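Long-range contacts in UPF0098 protein YbcL (Escherichia coli, PDB 1FUX), which is of unknown function but, as a periplasmic relative of the mammalian phosphatidylethanolamine-binding and Raf kinase inhibitor proteins, may bind small ligands: residues 47-52 / 65-71; 32-38 / 75-81. One frame throughout, in Å; residues are numbered along the deposited sequence.

Contact 1 is the fully buried hairpin pairing of 47-52 with 65-71 in the central antiparallel sheet; contact 2 pairs 32-38 with 75-81 in the three-stranded sheet 4-6, 36-39, 77-78, partly buried. Along the chain, contact 1 is nested inside the loop closed by contact 2, and their centres lie about 11 Å apart. In contact 1 backbone hydrogen bonds run almost from end to end between aliphatic and aromatic residues, whereas contact 2 has fewer, and where its strands give way to loops, two waters with Ser33 and Asp81 supplement a single backbone bond. The two sheets meet face to face: Val50 CG1 lies 3.7 Å from Leu36 CD1, and Trp66 CH2 3.7 Å from Leu78 CD1.

Contact 1 of 2, residues 47-52 / 65-71; sequences SFAVTV and HWTVVNI
Segments 47-52 and 65-71 are antiparallel strands, extended except at His65 (phi/psi -93/-25) and Asn70 (64/34), their axes approaching to 4.6 Å with 171° between directions. Val52, Ile71 and Val50 lose the most surface, all on the face shared with Phe48, Trp66 and Val68. Val52 pairs with Trp66 (N to Trp66 O, 3.0 Å), while its O accepts His65 N at 2.7 Å and, weakly, Trp66 N at 3.4 Å, a classic beta bulge. With chi1 t, Val52 sets CG2 3.6 Å from Trp66 CE3, at the indole edge. Val50 pairs with Val68 (Val50 N to Val68 O 2.8 Å, Val68 N to Val50 O 2.9 Å). Between Val50-Val68 and Val52-Trp66, Thr51 and Thr67 form a non-hydrogen-bonded pair on the other face, packed against helix 140-148. Ile71 pairs with Phe48 (Phe48 N to Ile71 O 2.7 Å, Ile71 N to Phe48 O 3.0 Å); the register slips by one before it, a second bulge. Ile71, mt, extends CD1 to 4.2 Å from Val50 CG2. Valine and isoleucine suit the place: CB branching fits extended backbone, hydrocarbon ends the buried face between the sheets. Such a hairpin, here doubly bulged, is part of the central sheet of the PEBP-like fold.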
loop_
_atom_site.group_PDB
_atom_site.type_symbol
_atom_site.label_atom_id
_atom_site.label_comp_id
_atom_site.label_asym_id
_atom_site.label_seq_id
_atom_site.Cartn_x
_atom_site.Cartn_y
_atom_site.Cartn_z
ATOM N N SER A 47 13.076 -2.606 -20.468
ATOM C CA SER A 47 11.649 -2.701 -20.250
ATOM C C SER A 47 11.136 -1.376 -19.639
ATOM O O SER A 47 11.889 -0.505 -19.175
ATOM C CB SER A 47 11.149 -3.859 -19.421
ATOM O OG SER A 47 11.533 -3.700 -18.061
ATOM N N PHE A 48 9.807 -1.249 -19.723
ATOM C CA PHE A 48 9.187 -0.051 -19.153
ATOM C C PHE A 48 8.115 -0.438 -18.110
ATOM O O PHE A 48 7.700 -1.596 -18.053
ATOM C CB PHE A 48 8.493 0.817 -20.221
ATOM C CG PHE A 48 9.437 1.352 -21.279
ATOM C CD1 PHE A 48 9.577 0.660 -22.487
ATOM C CD2 PHE A 48 10.143 2.508 -21.048
ATOM C CE1 PHE A 48 10.443 1.198 -23.453
ATOM C CE2 PHE A 48 11.029 3.030 -21.996
ATOM C CZ PHE A 48 11.150 2.357 -23.212
ATOM N N ALA A 49 7.799 0.558 -17.273
ATOM C CA ALA A 49 6.734 0.261 -16.272
ATOM C C ALA A 49 5.937 1.528 -16.132
ATOM O O ALA A 49 6.446 2.631 -16.427
ATOM C CB ALA A 49 7.383 -0.223 -14.995
ATOM N N VAL A 50 4.650 1.436 -15.739
ATOM C CA VAL A 50 3.880 2.654 -15.506
ATOM C C VAL A 50 3.241 2.509 -14.094
ATOM O O VAL A 50 2.726 1.423 -13.844
ATOM C CB VAL A 50 2.765 2.908 -16.539
ATOM C CG1 VAL A 50 1.846 4.074 -16.160
ATOM C CG2 VAL A 50 3.471 3.279 -17.860
ATOM N N THR A 51 3.286 3.553 -13.283
ATOM C CA THR A 51 2.622 3.467 -11.977
ATOM C C THR A 51 1.756 4.697 -11.849
ATOM O O THR A 51 2.022 5.770 -12.401
ATOM C CB THR A 51 3.564 3.396 -10.741
ATOM O OG1 THR A 51 4.494 4.486 -10.739
ATOM C CG2 THR A 51 4.308 2.057 -10.689
ATOM N N VAL A 52 0.683 4.620 -11.000
ATOM C CA VAL A 52 -0.199 5.736 -10.763
ATOM C C VAL A 52 -0.393 5.729 -9.231
ATOM O O VAL A 52 -0.823 4.704 -8.666
ATOM C CB VAL A 52 -1.569 5.667 -11.450
ATOM C CG1 VAL A 52 -2.415 6.878 -11.090
ATOM C CG2 VAL A 52 -1.355 5.509 -12.973
ATOM N N HIS A 65 -2.979 3.381 -7.603
ATOM C CA HIS A 65 -4.104 3.282 -8.528
ATOM C C HIS A 65 -3.817 2.341 -9.686
ATOM O O HIS A 65 -4.758 1.807 -10.306
ATOM C CB HIS A 65 -4.345 4.714 -9.091
ATOM C CG HIS A 65 -5.110 5.548 -8.091
ATOM N ND1 HIS A 65 -6.482 5.661 -8.064
ATOM C CD2 HIS A 65 -4.643 6.337 -7.088
ATOM C CE1 HIS A 65 -6.841 6.469 -7.062
ATOM N NE2 HIS A 65 -5.714 6.886 -6.431
ATOM N N TRP A 66 -2.548 2.148 -10.033
ATOM C CA TRP A 66 -2.257 1.221 -11.147
ATOM C C TRP A 66 -0.802 0.822 -11.142
ATOM O O TRP A 66 0.036 1.701 -10.855
ATOM C CB TRP A 66 -2.460 2.046 -12.451
ATOM C CG TRP A 66 -2.498 1.214 -13.709
ATOM C CD1 TRP A 66 -2.803 -0.116 -13.848
ATOM C CD2 TRP A 66 -2.355 1.747 -15.047
ATOM N NE1 TRP A 66 -2.830 -0.434 -15.197
ATOM C CE2 TRP A 66 -2.545 0.690 -15.935
ATOM C CE3 TRP A 66 -2.050 3.016 -15.544
ATOM C CZ2 TRP A 66 -2.420 0.811 -17.342
ATOM C CZ3 TRP A 66 -1.957 3.172 -16.949
ATOM C CH2 TRP A 66 -2.153 2.072 -17.835
ATOM N N THR A 67 -0.432 -0.383 -11.515
ATOM C CA THR A 67 0.973 -0.716 -11.722
ATOM C C THR A 67 0.963 -1.607 -12.984
ATOM O O THR A 67 0.221 -2.592 -13.000
ATOM C CB THR A 67 1.702 -1.489 -10.589
ATOM O OG1 THR A 67 1.057 -2.741 -10.372
ATOM C CG2 THR A 67 1.687 -0.715 -9.273
ATOM N N VAL A 68 1.852 -1.313 -13.921
ATOM C CA VAL A 68 1.982 -2.161 -15.101
ATOM C C VAL A 68 3.512 -2.317 -15.331
ATOM O O VAL A 68 4.148 -1.273 -15.320
ATOM C CB VAL A 68 1.628 -1.522 -16.464
ATOM C CG1 VAL A 68 1.620 -2.605 -17.563
ATOM C CG2 VAL A 68 0.355 -0.764 -16.427
ATOM N N VAL A 69 3.971 -3.545 -15.466
ATOM C CA VAL A 69 5.423 -3.666 -15.638
ATOM C C VAL A 69 5.649 -4.616 -16.807
ATOM O O VAL A 69 4.699 -5.191 -17.364
ATOM C CB VAL A 69 6.161 -4.170 -14.397
ATOM C CG1 VAL A 69 5.904 -3.312 -13.141
ATOM C CG2 VAL A 69 5.766 -5.591 -14.044
ATOM N N ASN A 70 6.950 -4.783 -17.120
ATOM C CA ASN A 70 7.340 -5.717 -18.185
ATOM C C ASN A 70 6.792 -5.257 -19.532
ATOM O O ASN A 70 6.533 -6.067 -20.443
ATOM C CB ASN A 70 7.015 -7.156 -17.839
ATOM C CG ASN A 70 7.677 -7.733 -16.584
ATOM O OD1 ASN A 70 8.619 -7.148 -16.082
ATOM N ND2 ASN A 70 7.214 -8.859 -16.065
ATOM N N ILE A 71 6.719 -3.948 -19.704
ATOM C CA ILE A 71 6.398 -3.392 -21.008
ATOM C C ILE A 71 7.694 -3.586 -21.822
ATOM O O ILE A 71 8.766 -3.114 -21.432
ATOM C CB ILE A 71 5.925 -1.966 -20.958
ATOM C CG1 ILE A 71 4.620 -1.838 -20.117
ATOM C CG2 ILE A 71 5.660 -1.493 -22.384
ATOM C CD1 ILE A 71 4.388 -0.396 -19.691
HETATM O O HOH W 1 9.600 -4.305 -16.235
#

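Contact 2 of 2, residues 32-38 / 75-81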
loop_
_atom_site.group_PDB
_atom_site.type_symbol
_atom_site.label_atom_id
_atom_site.label_comp_id
_atom_site.label_asym_id
_atom_site.label_seq_id
_atom_site.Cartn_x
_atom_site.Cartn_y
_atom_site.Cartn_z
ATOM N N THR A 32 -11.234 4.482 -16.772
ATOM C CA THR A 32 -10.393 4.122 -17.907
ATOM C C THR A 32 -9.000 4.777 -17.789
ATOM O O THR A 32 -9.019 5.951 -17.476
ATOM C CB THR A 32 -11.020 4.698 -19.203
ATOM O OG1 THR A 32 -12.288 4.010 -19.394
ATOM C CG2 THR A 32 -10.211 4.408 -20.451
ATOM N N SER A 33 -7.952 4.038 -18.108
ATOM C CA SER A 33 -6.612 4.627 -18.002
ATOM C C SER A 33 -6.399 5.541 -19.204
ATOM O O SER A 33 -6.850 5.224 -20.290
ATOM C CB SER A 33 -5.572 3.535 -18.043
ATOM O OG SER A 33 -5.638 2.678 -19.178
ATOM N N PRO A 34 -5.771 6.683 -18.978
ATOM C CA PRO A 34 -5.415 7.552 -20.114
ATOM C C PRO A 34 -4.260 7.025 -20.930
ATOM O O PRO A 34 -3.392 6.257 -20.475
ATOM C CB PRO A 34 -5.051 8.837 -19.350
ATOM C CG PRO A 34 -4.311 8.287 -18.157
ATOM C CD PRO A 34 -5.247 7.178 -17.668
ATOM N N SER A 35 -4.174 7.456 -22.218
ATOM C CA SER A 35 -3.042 7.060 -23.033
ATOM C C SER A 35 -1.799 7.796 -22.502
ATOM O O SER A 35 -1.900 8.816 -21.847
ATOM C CB SER A 35 -3.174 7.418 -24.531
ATOM O OG SER A 35 -3.226 8.840 -24.651
ATOM N N LEU A 36 -0.644 7.267 -22.814
ATOM C CA LEU A 36 0.675 7.792 -22.456
ATOM C C LEU A 36 1.660 7.444 -23.580
ATOM O O LEU A 36 1.716 6.322 -24.082
ATOM C CB LEU A 36 1.245 7.139 -21.163
ATOM C CG LEU A 36 0.383 7.396 -19.909
ATOM C CD1 LEU A 36 0.736 6.455 -18.745
ATOM C CD2 LEU A 36 0.479 8.838 -19.429
ATOM N N THR A 37 2.453 8.445 -23.979
ATOM C CA THR A 37 3.467 8.174 -25.002
ATOM C C THR A 37 4.823 8.735 -24.449
ATOM O O THR A 37 4.830 9.924 -24.171
ATOM C CB THR A 37 3.179 8.949 -26.307
ATOM O OG1 THR A 37 1.827 8.668 -26.713
ATOM C CG2 THR A 37 4.158 8.540 -27.417
ATOM N N TRP A 38 5.785 7.896 -24.403
ATOM C CA TRP A 38 7.080 8.383 -23.893
ATOM C C TRP A 38 8.157 8.445 -24.963
ATOM O O TRP A 38 8.162 7.690 -25.951
ATOM C CB TRP A 38 7.478 7.497 -22.724
ATOM C CG TRP A 38 7.462 6.026 -22.887
ATOM C CD1 TRP A 38 8.500 5.224 -23.222
ATOM C CD2 TRP A 38 6.350 5.125 -22.662
ATOM N NE1 TRP A 38 8.156 3.903 -23.211
ATOM C CE2 TRP A 38 6.809 3.828 -22.861
ATOM C CE3 TRP A 38 5.001 5.325 -22.288
ATOM C CZ2 TRP A 38 6.019 2.668 -22.739
ATOM C CZ3 TRP A 38 4.213 4.173 -22.164
ATOM C CH2 TRP A 38 4.701 2.864 -22.386
ATOM N N VAL A 75 8.155 -0.973 -26.989
ATOM C CA VAL A 75 6.928 -0.171 -27.041
ATOM C C VAL A 75 7.104 1.177 -26.379
ATOM O O VAL A 75 7.697 1.329 -25.294
ATOM C CB VAL A 75 5.679 -0.979 -26.732
ATOM C CG1 VAL A 75 5.797 -2.519 -26.731
ATOM C CG2 VAL A 75 4.856 -0.495 -25.564
ATOM N N THR A 76 6.557 2.252 -26.937
ATOM C CA THR A 76 6.670 3.605 -26.409
ATOM C C THR A 76 5.288 4.225 -26.204
ATOM O O THR A 76 5.106 5.420 -26.063
ATOM C CB THR A 76 7.567 4.592 -27.191
ATOM O OG1 THR A 76 7.177 4.596 -28.578
ATOM C CG2 THR A 76 9.034 4.230 -27.087
ATOM N N TYR A 77 4.288 3.320 -26.011
ATOM C CA TYR A 77 2.945 3.856 -25.917
ATOM C C TYR A 77 1.974 2.909 -25.207
ATOM O O TYR A 77 2.085 1.770 -25.543
ATOM C CB TYR A 77 2.420 3.805 -27.379
ATOM C CG TYR A 77 0.996 4.257 -27.572
ATOM C CD1 TYR A 77 0.636 5.534 -27.162
ATOM C CD2 TYR A 77 0.016 3.444 -28.156
ATOM C CE1 TYR A 77 -0.630 6.042 -27.296
ATOM C CE2 TYR A 77 -1.271 3.937 -28.324
ATOM C CZ TYR A 77 -1.577 5.210 -27.895
ATOM O OH TYR A 77 -2.832 5.743 -28.065
ATOM N N LEU A 78 1.105 3.461 -24.432
ATOM C CA LEU A 78 -0.016 2.756 -23.843
ATOM C C LEU A 78 -1.258 3.457 -24.383
ATOM O O LEU A 78 -1.532 4.624 -24.129
ATOM C CB LEU A 78 -0.033 2.821 -22.308
ATOM C CG LEU A 78 0.978 1.884 -21.642
ATOM C CD1 LEU A 78 0.682 1.834 -20.124
ATOM C CD2 LEU A 78 0.985 0.498 -22.206
ATOM N N PRO A 79 -2.140 2.671 -24.988
ATOM C CA PRO A 79 -3.389 3.247 -25.474
ATOM C C PRO A 79 -4.384 3.487 -24.362
ATOM O O PRO A 79 -4.227 2.894 -23.247
ATOM C CB PRO A 79 -3.932 2.182 -26.446
ATOM C CG PRO A 79 -3.319 0.916 -26.003
ATOM C CD PRO A 79 -1.996 1.264 -25.311
ATOM N N VAL A 80 -5.396 4.286 -24.651
ATOM C CA VAL A 80 -6.489 4.505 -23.683
ATOM C C VAL A 80 -7.108 3.144 -23.297
ATOM O O VAL A 80 -7.150 2.227 -24.104
ATOM C CB VAL A 80 -7.637 5.347 -24.237
ATOM C CG1 VAL A 80 -8.859 5.355 -23.309
ATOM C CG2 VAL A 80 -7.221 6.798 -24.434
ATOM N N ASP A 81 -7.364 3.046 -21.979
ATOM C CA ASP A 81 -7.927 1.810 -21.430
ATOM C C ASP A 81 -6.976 0.644 -21.449
ATOM O O ASP A 81 -7.457 -0.485 -21.197
ATOM C CB ASP A 81 -9.270 1.461 -22.133
ATOM C CG ASP A 81 -10.222 0.724 -21.229
ATOM O OD1 ASP A 81 -10.163 0.792 -19.974
ATOM O OD2 ASP A 81 -11.127 0.057 -21.778
HETATM O O HOH W 2 -8.313 1.062 -17.937
HETATM O O HOH W 3 -3.588 3.577 -20.737
#
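Trp38 lays its indole against the backbone of 75-78, with Thr76 CA over the face of the five-membered ring, 3.7 Å from its centroid in a CH-pi contact. Its p rotamer swings the large ring across to the neighbouring strand, where CH2 comes within 3.9 Å of Leu78 CG; the indole thus packs between the three-stranded sheet and the central one, against Phe48 and Val124.

The backbone pairing is short and antiparallel. Trp38 N donates to Thr76 O at 3.1 Å, and Leu36 and Leu78 form a hydrogen-bonded pair (Leu36 N to Leu78 O 3.1 Å, Leu78 N to Leu36 O 2.9 Å). These two leucines face inward, where both pack on Val50 and Leu78 also meets Trp66. Thr37 and Tyr77, the intervening non-hydrogen-bonded pair, lie on the outer face, Thr37 OG1 sitting 3.4 Å from Tyr77 CD1 at the ring edge; polar groups can be tolerated there near solvent.

Pro34 and Pro79 have no amide hydrogen to give, and water 3 enters beside them, donating to Pro34 O and Pro79 O and accepting from Ser33 OG, each at 2.7 Å; Ser33 OG also accepts from the backbone N of Gly83. The segments then rejoin through Asp81 N and Ser33 O at 2.8 Å. Water 2 links Asp81 OD1 (2.8 Å) to Ser33 N (3.0 Å), while Asp81 OD2 forms salt bridges with Lys89 and Arg84.

Strand 4-6 pairs with the other edge of 36-39, completing the small antiparallel sheet that covers one face of the central sheet, as in the beta-sandwich of the PEBP family.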